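Local coordinates for protein Glucanase/chitosanase (Paenibacillus fukuinensis, PDB 4ZZ5) that binds chitosan as a CBM32 carbohydrate-binding module, one part of a longer enzyme that probably hydrolyses chitosan and glucan, at residues Pro47-Ile52 and Phe115-Ala120; Thr73-Gln78 and Asp104-Ala109. All coordinates share one frame; numbering follows the deposited sequence.

Segment 47-52 comes first along the chain, on a strand already flanked by 15-17, and pairs on its other side when the chain returns at 115-120, so interaction 1 closes the longer loop. Within that loop lie both segments of interaction 2, 73-78 and 104-109, so the second contact is nested in the first. Interaction 1 pairs neighbouring strands of the five-stranded antiparallel sheet, whereas interaction 2 spans the interior of the beta-sandwich, from this sheet to the edge strand 103-113 of the four-stranded one. The contacts meet where strand 75-80 runs beside strand 115-123: Y119 O lies 2.8 Å from S76 N, a probable backbone hydrogen bond.

Interaction 1 (Pro47-Ile52 and Phe115-Ala120); sequences PQWIYI and FVRVYA. With SO4 (sulfate ion), chain C.
R117, crossing the ring of W49, has its NH2 gripped from two quarters, by O4 of the sulfate at 3.0 Å and by Q78 OE1 of the neighbouring strand 75-80. Its NH1 gives the sulfate O1 a shorter bond, 2.8 Å, and an almost perfectly straight one at 179°. The ion probably comes from the crystallisation liquor. NH1 also lies over one face of W49, toward the rim, and CZ sits 4.7 Å from the centroid of the five-membered ring, 20° off its normal, a cation-pi contact. The W49 CG stands between backbone N and carbonyl carbon (chi1 57°), which sets it 3.8 Å from R117 NH1. W90 adds a second cation-pi contact to the same guanidinium, while Y119 CD1 lies above one of its faces. Beneath these side chains strands 48-54 and 115-123 pair antiparallel in the five-stranded sheet of the beta-sandwich. Q48, I50 and I52 form hydrogen-bonded pairs with A120, V118 and V116, each joined by two backbone bonds; A120 N to Q48 O is 2.8 Å. W49, Y51, R117 and Y119 share one face of the sheet. On the other, I50 CG2 packs against V118 CB at 4.0 Å, and both side chains touch F134 of the opposing sheet. Just before the strand, P47 lies alongside Y119, its CB 3.5 Å from the tyrosine OH.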
ATOM      1  N   PRO A  47      -0.187  -1.227  13.871  1.00  9.54           N
ATOM      2  CA  PRO A  47       0.184  -1.260  12.438  1.00  8.89           C
ATOM      3  C   PRO A  47      -1.069  -1.440  11.615  1.00  7.87           C
ATOM      4  O   PRO A  47      -2.079  -1.995  12.040  1.00  9.11           O
ATOM      5  CB  PRO A  47       1.067  -2.491  12.265  1.00 10.55           C
ATOM      6  CG  PRO A  47       1.589  -2.719  13.719  1.00 12.00           C
ATOM      7  CD  PRO A  47       0.505  -2.262  14.623  1.00 11.38           C
ATOM      8  N   GLN A  48      -1.038  -0.879  10.376  1.00  6.81           N
ATOM      9  CA  GLN A  48      -2.076  -1.085   9.434  1.00  6.00           C
ATOM     10  C   GLN A  48      -1.472  -1.393   8.092  1.00  6.34           C
ATOM     11  O   GLN A  48      -0.293  -1.116   7.854  1.00  7.46           O
ATOM     12  CB  GLN A  48      -2.978   0.185   9.332  1.00  6.48           C
ATOM     13  CG  GLN A  48      -3.572   0.638  10.616  1.00  6.77           C
ATOM     14  CD  GLN A  48      -4.691  -0.219  11.141  1.00  7.29           C
ATOM     15  OE1 GLN A  48      -5.288  -1.039  10.478  1.00  7.54           O
ATOM     16  NE2 GLN A  48      -5.127   0.076  12.366  1.00  8.91           N
ATOM     17  N   TRP A  49      -2.249  -1.966   7.198  1.00  5.74           N
ATOM     18  CA  TRP A  49      -1.735  -2.400   5.913  1.00  5.63           C
ATOM     19  C   TRP A  49      -2.780  -2.465   4.869  1.00  5.09           C
ATOM     20  O   TRP A  49      -3.982  -2.596   5.134  1.00  5.31           O
ATOM     21  CB  TRP A  49      -0.955  -3.719   6.076  1.00  6.16           C
ATOM     22  CG  TRP A  49      -1.726  -4.854   6.681  1.00  6.10           C
ATOM     23  CD1 TRP A  49      -1.564  -5.305   7.938  1.00  7.13           C
ATOM     24  CD2 TRP A  49      -2.746  -5.706   6.049  1.00  6.59           C
ATOM     25  NE1 TRP A  49      -2.451  -6.361   8.152  1.00  8.08           N
ATOM     26  CE2 TRP A  49      -3.182  -6.580   7.056  1.00  7.26           C
ATOM     27  CE3 TRP A  49      -3.290  -5.753   4.793  1.00  7.31           C
ATOM     28  CZ2 TRP A  49      -4.207  -7.533   6.766  1.00  7.67           C
ATOM     29  CZ3 TRP A  49      -4.319  -6.702   4.540  1.00  7.37           C
ATOM     30  CH2 TRP A  49      -4.722  -7.547   5.543  1.00  8.56           C
ATOM     31  N   ILE A  50      -2.293  -2.393   3.616  1.00  5.38           N
ATOM     32  CA  ILE A  50      -3.113  -2.614   2.450  1.00  5.65           C
ATOM     33  C   ILE A  50      -2.286  -3.453   1.497  1.00  5.39           C
ATOM     34  O   ILE A  50      -1.087  -3.142   1.288  1.00  5.83           O
ATOM     35  CB  ILE A  50      -3.558  -1.290   1.779  1.00  5.88           C
ATOM     36  CG1 ILE A  50      -4.278  -1.543   0.476  1.00  6.72           C
ATOM     37  CG2 ILE A  50      -2.427  -0.308   1.556  1.00  7.39           C
ATOM     38  CD1 ILE A  50      -5.055  -0.331   0.011  1.00  8.12           C
ATOM     39  N   TYR A  51      -2.855  -4.482   0.908  1.00  5.75           N
ATOM     40  CA  TYR A  51      -2.150  -5.221  -0.167  1.00  6.12           C
ATOM     41  C   TYR A  51      -2.972  -5.279  -1.398  1.00  7.04           C
ATOM     42  O   TYR A  51      -4.250  -5.207  -1.364  1.00  7.04           O
ATOM     43  CB  TYR A  51      -1.635  -6.595   0.274  1.00  6.71           C
ATOM     44  CG  TYR A  51      -2.605  -7.705   0.538  1.00  7.04           C
ATOM     45  CD1 TYR A  51      -3.248  -8.307  -0.538  1.00  8.85           C
ATOM     46  CD2 TYR A  51      -2.776  -8.201   1.780  1.00  7.40           C
ATOM     47  CE1 TYR A  51      -4.125  -9.426  -0.204  1.00 10.03           C
ATOM     48  CE2 TYR A  51      -3.608  -9.269   2.069  1.00  9.87           C
ATOM     49  CZ  TYR A  51      -4.264  -9.811   1.032  1.00 10.80           C
ATOM     50  OH  TYR A  51      -5.144 -10.907   1.305  1.00 13.83           O
ATOM     51  N   ILE A  52      -2.301  -5.446  -2.513  1.00  7.22           N
ATOM     52  CA  ILE A  52      -2.853  -5.587  -3.861  1.00  7.89           C
ATOM     53  C   ILE A  52      -2.512  -6.939  -4.384  1.00  7.63           C
ATOM     54  O   ILE A  52      -1.326  -7.371  -4.271  1.00  8.99           O
ATOM     55  CB  ILE A  52      -2.269  -4.566  -4.765  1.00  9.78           C
ATOM     56  CG1 ILE A  52      -2.444  -3.133  -4.217  1.00 10.92           C
ATOM     57  CG2 ILE A  52      -2.832  -4.720  -6.189  1.00 12.19           C
ATOM     58  CD1 ILE A  52      -1.550  -2.109  -4.877  1.00 12.80           C
ATOM     59  N   PHE A 115       1.828 -10.275  -4.968  1.00  8.24           N
ATOM     60  CA  PHE A 115       1.119  -9.295  -4.037  1.00  6.77           C
ATOM     61  C   PHE A 115       2.100  -8.262  -3.622  1.00  7.90           C
ATOM     62  O   PHE A 115       3.320  -8.584  -3.467  1.00  7.56           O
ATOM     63  CB  PHE A 115       0.563  -9.950  -2.847  1.00  8.07           C
ATOM     64  CG  PHE A 115      -0.298 -11.187  -3.110  1.00  8.86           C
ATOM     65  CD1 PHE A 115       0.216 -12.424  -3.266  1.00  9.36           C
ATOM     66  CD2 PHE A 115      -1.722 -11.073  -3.110  1.00 10.74           C
ATOM     67  CE1 PHE A 115      -0.585 -13.519  -3.558  1.00 10.81           C
ATOM     68  CE2 PHE A 115      -2.492 -12.192  -3.331  1.00 11.23           C
ATOM     69  CZ  PHE A 115      -1.955 -13.367  -3.544  1.00 10.39           C
ATOM     70  N   VAL A 116       1.645  -7.030  -3.407  1.00  6.90           N
ATOM     71  CA  VAL A 116       2.442  -5.972  -2.875  1.00  7.34           C
ATOM     72  C   VAL A 116       1.697  -5.394  -1.711  1.00  6.43           C
ATOM     73  O   VAL A 116       0.479  -5.059  -1.844  1.00  7.02           O
ATOM     74  CB  VAL A 116       2.739  -4.914  -3.892  1.00  7.78           C
ATOM     75  CG1 VAL A 116       3.767  -3.907  -3.379  1.00  8.31           C
ATOM     76  CG2 VAL A 116       3.148  -5.441  -5.245  1.00 10.23           C
ATOM     77  N   ARG A 117       2.340  -5.145  -0.580  1.00  5.96           N
ATOM     78  CA  ARG A 117       1.724  -4.640   0.679  1.00  6.38           C
ATOM     79  C   ARG A 117       2.458  -3.367   1.096  1.00  5.66           C
ATOM     80  O   ARG A 117       3.716  -3.302   1.048  1.00  6.44           O
ATOM     81  CB  ARG A 117       1.793  -5.689   1.764  1.00  7.12           C
ATOM     82  CG  ARG A 117       1.037  -5.327   3.042  1.00  7.22           C
ATOM     83  CD  ARG A 117       0.765  -6.495   3.941  1.00  8.23           C
ATOM     84  NE  ARG A 117       1.925  -6.892   4.760  1.00  7.60           N
ATOM     85  CZ  ARG A 117       1.883  -7.464   5.942  1.00  8.43           C
ATOM     86  NH1 ARG A 117       0.710  -7.823   6.466  1.00 10.66           N
ATOM     87  NH2 ARG A 117       2.996  -7.737   6.599  1.00  9.05           N
ATOM     88  N   VAL A 118       1.694  -2.362   1.507  1.00  5.38           N
ATOM     89  CA  VAL A 118       2.212  -1.245   2.386  1.00  5.91           C
ATOM     90  C   VAL A 118       1.915  -1.645   3.785  1.00  5.35           C
ATOM     91  O   VAL A 118       0.721  -1.840   4.106  1.00  5.71           O
ATOM     92  CB  VAL A 118       1.545   0.076   2.007  1.00  6.93           C
ATOM     93  CG1 VAL A 118       2.008   1.179   3.002  1.00  8.20           C
ATOM     94  CG2 VAL A 118       1.860   0.496   0.579  1.00  8.96           C
ATOM     95  N   TYR A 119       2.936  -1.767   4.602  1.00  5.30           N
ATOM     96  CA  TYR A 119       2.797  -2.116   6.017  1.00  6.01           C
ATOM     97  C   TYR A 119       3.273  -0.911   6.809  1.00  6.22           C
ATOM     98  O   TYR A 119       4.456  -0.611   6.826  1.00  6.69           O
ATOM     99  CB  TYR A 119       3.617  -3.393   6.272  1.00  6.42           C
ATOM    100  CG  TYR A 119       3.436  -3.925   7.647  1.00  6.84           C
ATOM    101  CD1 TYR A 119       2.325  -4.677   8.046  1.00  8.37           C
ATOM    102  CD2 TYR A 119       4.393  -3.710   8.606  1.00 10.01           C
ATOM    103  CE1 TYR A 119       2.164  -5.164   9.338  1.00  9.06           C
ATOM    104  CE2 TYR A 119       4.211  -4.203   9.905  1.00 10.35           C
ATOM    105  CZ  TYR A 119       3.119  -4.886  10.245  1.00  9.55           C
ATOM    106  OH  TYR A 119       3.069  -5.304  11.571  1.00 11.51           O
ATOM    107  N   ALA A 120       2.334  -0.204   7.373  1.00  5.74           N
ATOM    108  CA  ALA A 120       2.550   1.110   7.974  1.00  5.84           C
ATOM    109  C   ALA A 120       2.590   0.958   9.490  1.00  5.89           C
ATOM    110  O   ALA A 120       1.721   0.375  10.139  1.00  7.28           O
ATOM    111  CB  ALA A 120       1.442   2.027   7.586  1.00  7.25           C
TER
HETATM  112  S   SO4 C 201       1.777  -9.494   9.828  1.00 18.59           S
HETATM  113  O1  SO4 C 201       0.595  -9.049   9.017  1.00 20.17           O
HETATM  114  O2  SO4 C 201       1.627  -9.051  11.238  1.00 26.08           O
HETATM  115  O3  SO4 C 201       1.711 -10.989   9.701  1.00 27.50           O
HETATM  116  O4  SO4 C 201       3.054  -8.901   9.314  1.00 20.13           O

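Interaction 2 (Thr73-Gln78 and Asp104-Ala109); sequences TAYSIQ and DDITFA
The interior of the beta-sandwich is bridged here, with Y75 and I77 of strand 75-80 in one sheet meeting D104, I106 and F108 of strand 103-113 in the other. The strand axes pass 10.1 Å apart at 49°, so side chains alone make the contact. Y75 and D104 reach tip to tip, and the tyrosine OH gives a short 2.6 Å hydrogen bond to D104 OD2. The oxygen is met on its anti side, 31° out of the carboxylate plane, although ring and carboxylate planes are nearly parallel. W67 NE1, from the four-stranded sheet, also bonds to OD2, so this buried carboxylate oxygen has two donors. A phenylalanine in place of Y75 would probably leave D104 OD2 with W67 NE1 but without its tyrosine mate, and D104 less firmly held. The Y75 CB points toward strand 103-113, and its CG stands between backbone N and carbonyl carbon (chi1 63°). Alternate residues of both strands point into this layer, apolar except for the hydrogen-bonded Y75-D104 pair. I106 is modelled twice; in the conformer described, its CD1 lies at the edge of the Y75 ring, 3.9 Å from CE1, and 4.0 Å from I77 CG1, so these contacts are less certain. Further along, I77 CG2 approaches F108 CE2 at 4.3 Å, and V63 of strand 57-67 touches both of these side chains.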
ATOM      1  N   THR A  73       5.093   8.012   8.741  1.00  8.38           N
ATOM      2  CA  THR A  73       6.476   8.302   8.784  1.00  8.78           C
ATOM      3  C   THR A  73       7.401   7.074   8.713  1.00  8.67           C
ATOM      4  O   THR A  73       8.525   7.129   8.271  1.00  8.93           O
ATOM      5  CB  THR A  73       6.877   9.154  10.021  1.00  9.45           C
ATOM      6  OG1 THR A  73       6.628   8.424  11.184  1.00 10.16           O
ATOM      7  CG2 THR A  73       6.103  10.463  10.037  1.00 11.32           C
ATOM      8  N   ALA A  74       6.852   5.926   9.173  1.00  8.40           N
ATOM      9  CA  ALA A  74       7.544   4.629   9.057  1.00  8.14           C
ATOM     10  C   ALA A  74       6.619   3.607   8.426  1.00  7.00           C
ATOM     11  O   ALA A  74       5.512   3.446   8.866  1.00  6.81           O
ATOM     12  CB  ALA A  74       8.026   4.086  10.402  1.00  9.00           C
ATOM     13  N   TYR A  75       7.144   3.009   7.381  1.00  7.02           N
ATOM     14  CA  TYR A  75       6.370   1.904   6.698  1.00  6.86           C
ATOM     15  C   TYR A  75       7.365   1.158   5.918  1.00  6.90           C
ATOM     16  O   TYR A  75       8.505   1.551   5.631  1.00  7.24           O
ATOM     17  CB  TYR A  75       5.277   2.513   5.782  1.00  6.85           C
ATOM     18  CG  TYR A  75       5.789   3.357   4.641  1.00  6.69           C
ATOM     19  CD1 TYR A  75       6.072   2.794   3.405  1.00  8.50           C
ATOM     20  CD2 TYR A  75       5.927   4.741   4.793  1.00  7.82           C
ATOM     21  CE1 TYR A  75       6.536   3.579   2.348  1.00  8.11           C
ATOM     22  CE2 TYR A  75       6.363   5.536   3.735  1.00  7.77           C
ATOM     23  CZ  TYR A  75       6.687   4.907   2.559  1.00  7.84           C
ATOM     24  OH  TYR A  75       7.150   5.704   1.443  1.00  9.19           O
ATOM     25  N   SER A  76       6.881  -0.002   5.485  1.00  7.26           N
ATOM     26  CA  SER A  76       7.607  -0.841   4.531  0.50  7.66           C
ATOM     27  C   SER A  76       6.773  -1.167   3.325  1.00  8.15           C
ATOM     28  O   SER A  76       5.506  -1.177   3.394  1.00  9.18           O
ATOM     29  CB  SER A  76       8.101  -2.055   5.139  0.50  7.98           C
ATOM     30  OG  SER A  76       7.071  -2.822   5.659  0.50  8.03           O
ATOM     31  N   ILE A  77       7.394  -1.397   2.189  1.00  6.88           N
ATOM     32  CA  ILE A  77       6.824  -2.039   1.020  1.00  5.97           C
ATOM     33  C   ILE A  77       7.286  -3.455   1.024  1.00  5.70           C
ATOM     34  O   ILE A  77       8.476  -3.746   1.208  1.00  6.28           O
ATOM     35  CB  ILE A  77       7.240  -1.365  -0.265  1.00  7.39           C
ATOM     36  CG1 ILE A  77       6.938   0.110  -0.292  1.00  9.97           C
ATOM     37  CG2 ILE A  77       6.607  -2.047  -1.440  1.00  7.99           C
ATOM     38  CD1 ILE A  77       5.534   0.489  -0.110  1.00 10.41           C
ATOM     39  N   GLN A  78       6.344  -4.398   0.870  1.00  6.06           N
ATOM     40  CA  GLN A  78       6.629  -5.832   0.962  1.00  6.10           C
ATOM     41  C   GLN A  78       6.010  -6.567  -0.227  1.00  6.47           C
ATOM     42  O   GLN A  78       4.981  -6.082  -0.767  1.00  7.11           O
ATOM     43  CB  GLN A  78       6.040  -6.385   2.230  1.00  6.50           C
ATOM     44  CG  GLN A  78       6.405  -5.541   3.474  1.00  7.34           C
ATOM     45  CD  GLN A  78       5.914  -6.156   4.706  1.00  8.56           C
ATOM     46  OE1 GLN A  78       4.743  -6.549   4.838  1.00 10.03           O
ATOM     47  NE2 GLN A  78       6.680  -6.036   5.745  1.00 14.14           N
ATOM     48  N   ASP A 104       5.179   9.713  -2.314  1.00  9.37           N
ATOM     49  CA  ASP A 104       6.386   8.959  -2.075  1.00  9.53           C
ATOM     50  C   ASP A 104       6.610   8.146  -3.285  1.00 10.14           C
ATOM     51  O   ASP A 104       5.837   7.209  -3.600  1.00 10.12           O
ATOM     52  CB  ASP A 104       6.262   8.035  -0.871  1.00  8.84           C
ATOM     53  CG  ASP A 104       6.192   8.731   0.453  1.00  9.87           C
ATOM     54  OD1 ASP A 104       6.294  10.013   0.538  1.00 13.26           O
ATOM     55  OD2 ASP A 104       5.996   8.004   1.480  1.00  9.18           O
ATOM     56  N   ASP A 105       7.703   8.453  -4.001  1.00 10.59           N
ATOM     57  CA  ASP A 105       8.077   7.698  -5.150  1.00 10.87           C
ATOM     58  C   ASP A 105       9.207   6.741  -4.862  1.00 11.64           C
ATOM     59  O   ASP A 105      10.348   7.226  -4.655  1.00 18.57           O
ATOM     60  CB  ASP A 105       8.471   8.650  -6.346  1.00 14.70           C
ATOM     61  CG  ASP A 105       8.317   7.959  -7.760  1.00 21.22           C
ATOM     62  OD1 ASP A 105       7.926   6.760  -7.956  1.00 23.23           O
ATOM     63  OD2 ASP A 105       8.425   8.755  -8.782  1.00 25.77           O
ATOM     64  N   ILE A 106       9.004   5.456  -4.805  1.00  9.74           N
ATOM     65  CA  ILE A 106       9.897   4.506  -4.181  0.84  9.63           C
ATOM     66  C   ILE A 106      10.436   3.610  -5.270  1.00 10.18           C
ATOM     67  O   ILE A 106       9.674   3.021  -5.997  1.00 11.45           O
ATOM     68  CB  ILE A 106       9.089   3.679  -3.153  0.84 10.14           C
ATOM     69  CG1 ILE A 106       8.485   4.551  -2.029  0.84  9.91           C
ATOM     70  CG2 ILE A 106       9.996   2.620  -2.565  0.84 11.48           C
ATOM     71  CD1 ILE A 106       7.238   3.931  -1.450  0.84 11.79           C
ATOM     72  N   THR A 107      11.725   3.375  -5.325  1.00 10.26           N
ATOM     73  CA  THR A 107      12.321   2.383  -6.215  1.00 10.25           C
ATOM     74  C   THR A 107      13.071   1.307  -5.377  1.00  9.79           C
ATOM     75  O   THR A 107      13.606   1.623  -4.301  1.00 11.86           O
ATOM     76  CB  THR A 107      13.242   3.000  -7.275  1.00 13.68           C
ATOM     77  OG1 THR A 107      14.290   3.623  -6.581  1.00 17.68           O
ATOM     78  CG2 THR A 107      12.485   3.917  -8.163  1.00 14.01           C
ATOM     79  N   PHE A 108      13.166   0.109  -5.880  1.00  9.07           N
ATOM     80  CA  PHE A 108      13.860  -0.966  -5.250  1.00  8.92           C
ATOM     81  C   PHE A 108      14.293  -1.984  -6.285  1.00  8.94           C
ATOM     82  O   PHE A 108      13.849  -1.924  -7.424  1.00 10.71           O
ATOM     83  CB  PHE A 108      13.025  -1.603  -4.123  1.00  8.49           C
ATOM     84  CG  PHE A 108      11.548  -1.879  -4.549  1.00  7.94           C
ATOM     85  CD1 PHE A 108      11.250  -2.990  -5.245  1.00  8.26           C
ATOM     86  CD2 PHE A 108      10.529  -1.003  -4.248  1.00  9.28           C
ATOM     87  CE1 PHE A 108       9.968  -3.248  -5.684  1.00  8.77           C
ATOM     88  CE2 PHE A 108       9.234  -1.243  -4.694  1.00  9.02           C
ATOM     89  CZ  PHE A 108       8.958  -2.341  -5.377  1.00  9.06           C
ATOM     90  N   ALA A 109      15.113  -2.919  -5.885  1.00  9.74           N
ATOM     91  CA  ALA A 109      15.644  -3.895  -6.831  1.00 10.44           C
ATOM     92  C   ALA A 109      14.487  -4.600  -7.460  1.00  9.69           C
ATOM     93  O   ALA A 109      13.576  -5.098  -6.762  1.00  9.52           O
ATOM     94  CB  ALA A 109      16.559  -4.872  -6.064  1.00 11.62           C
TER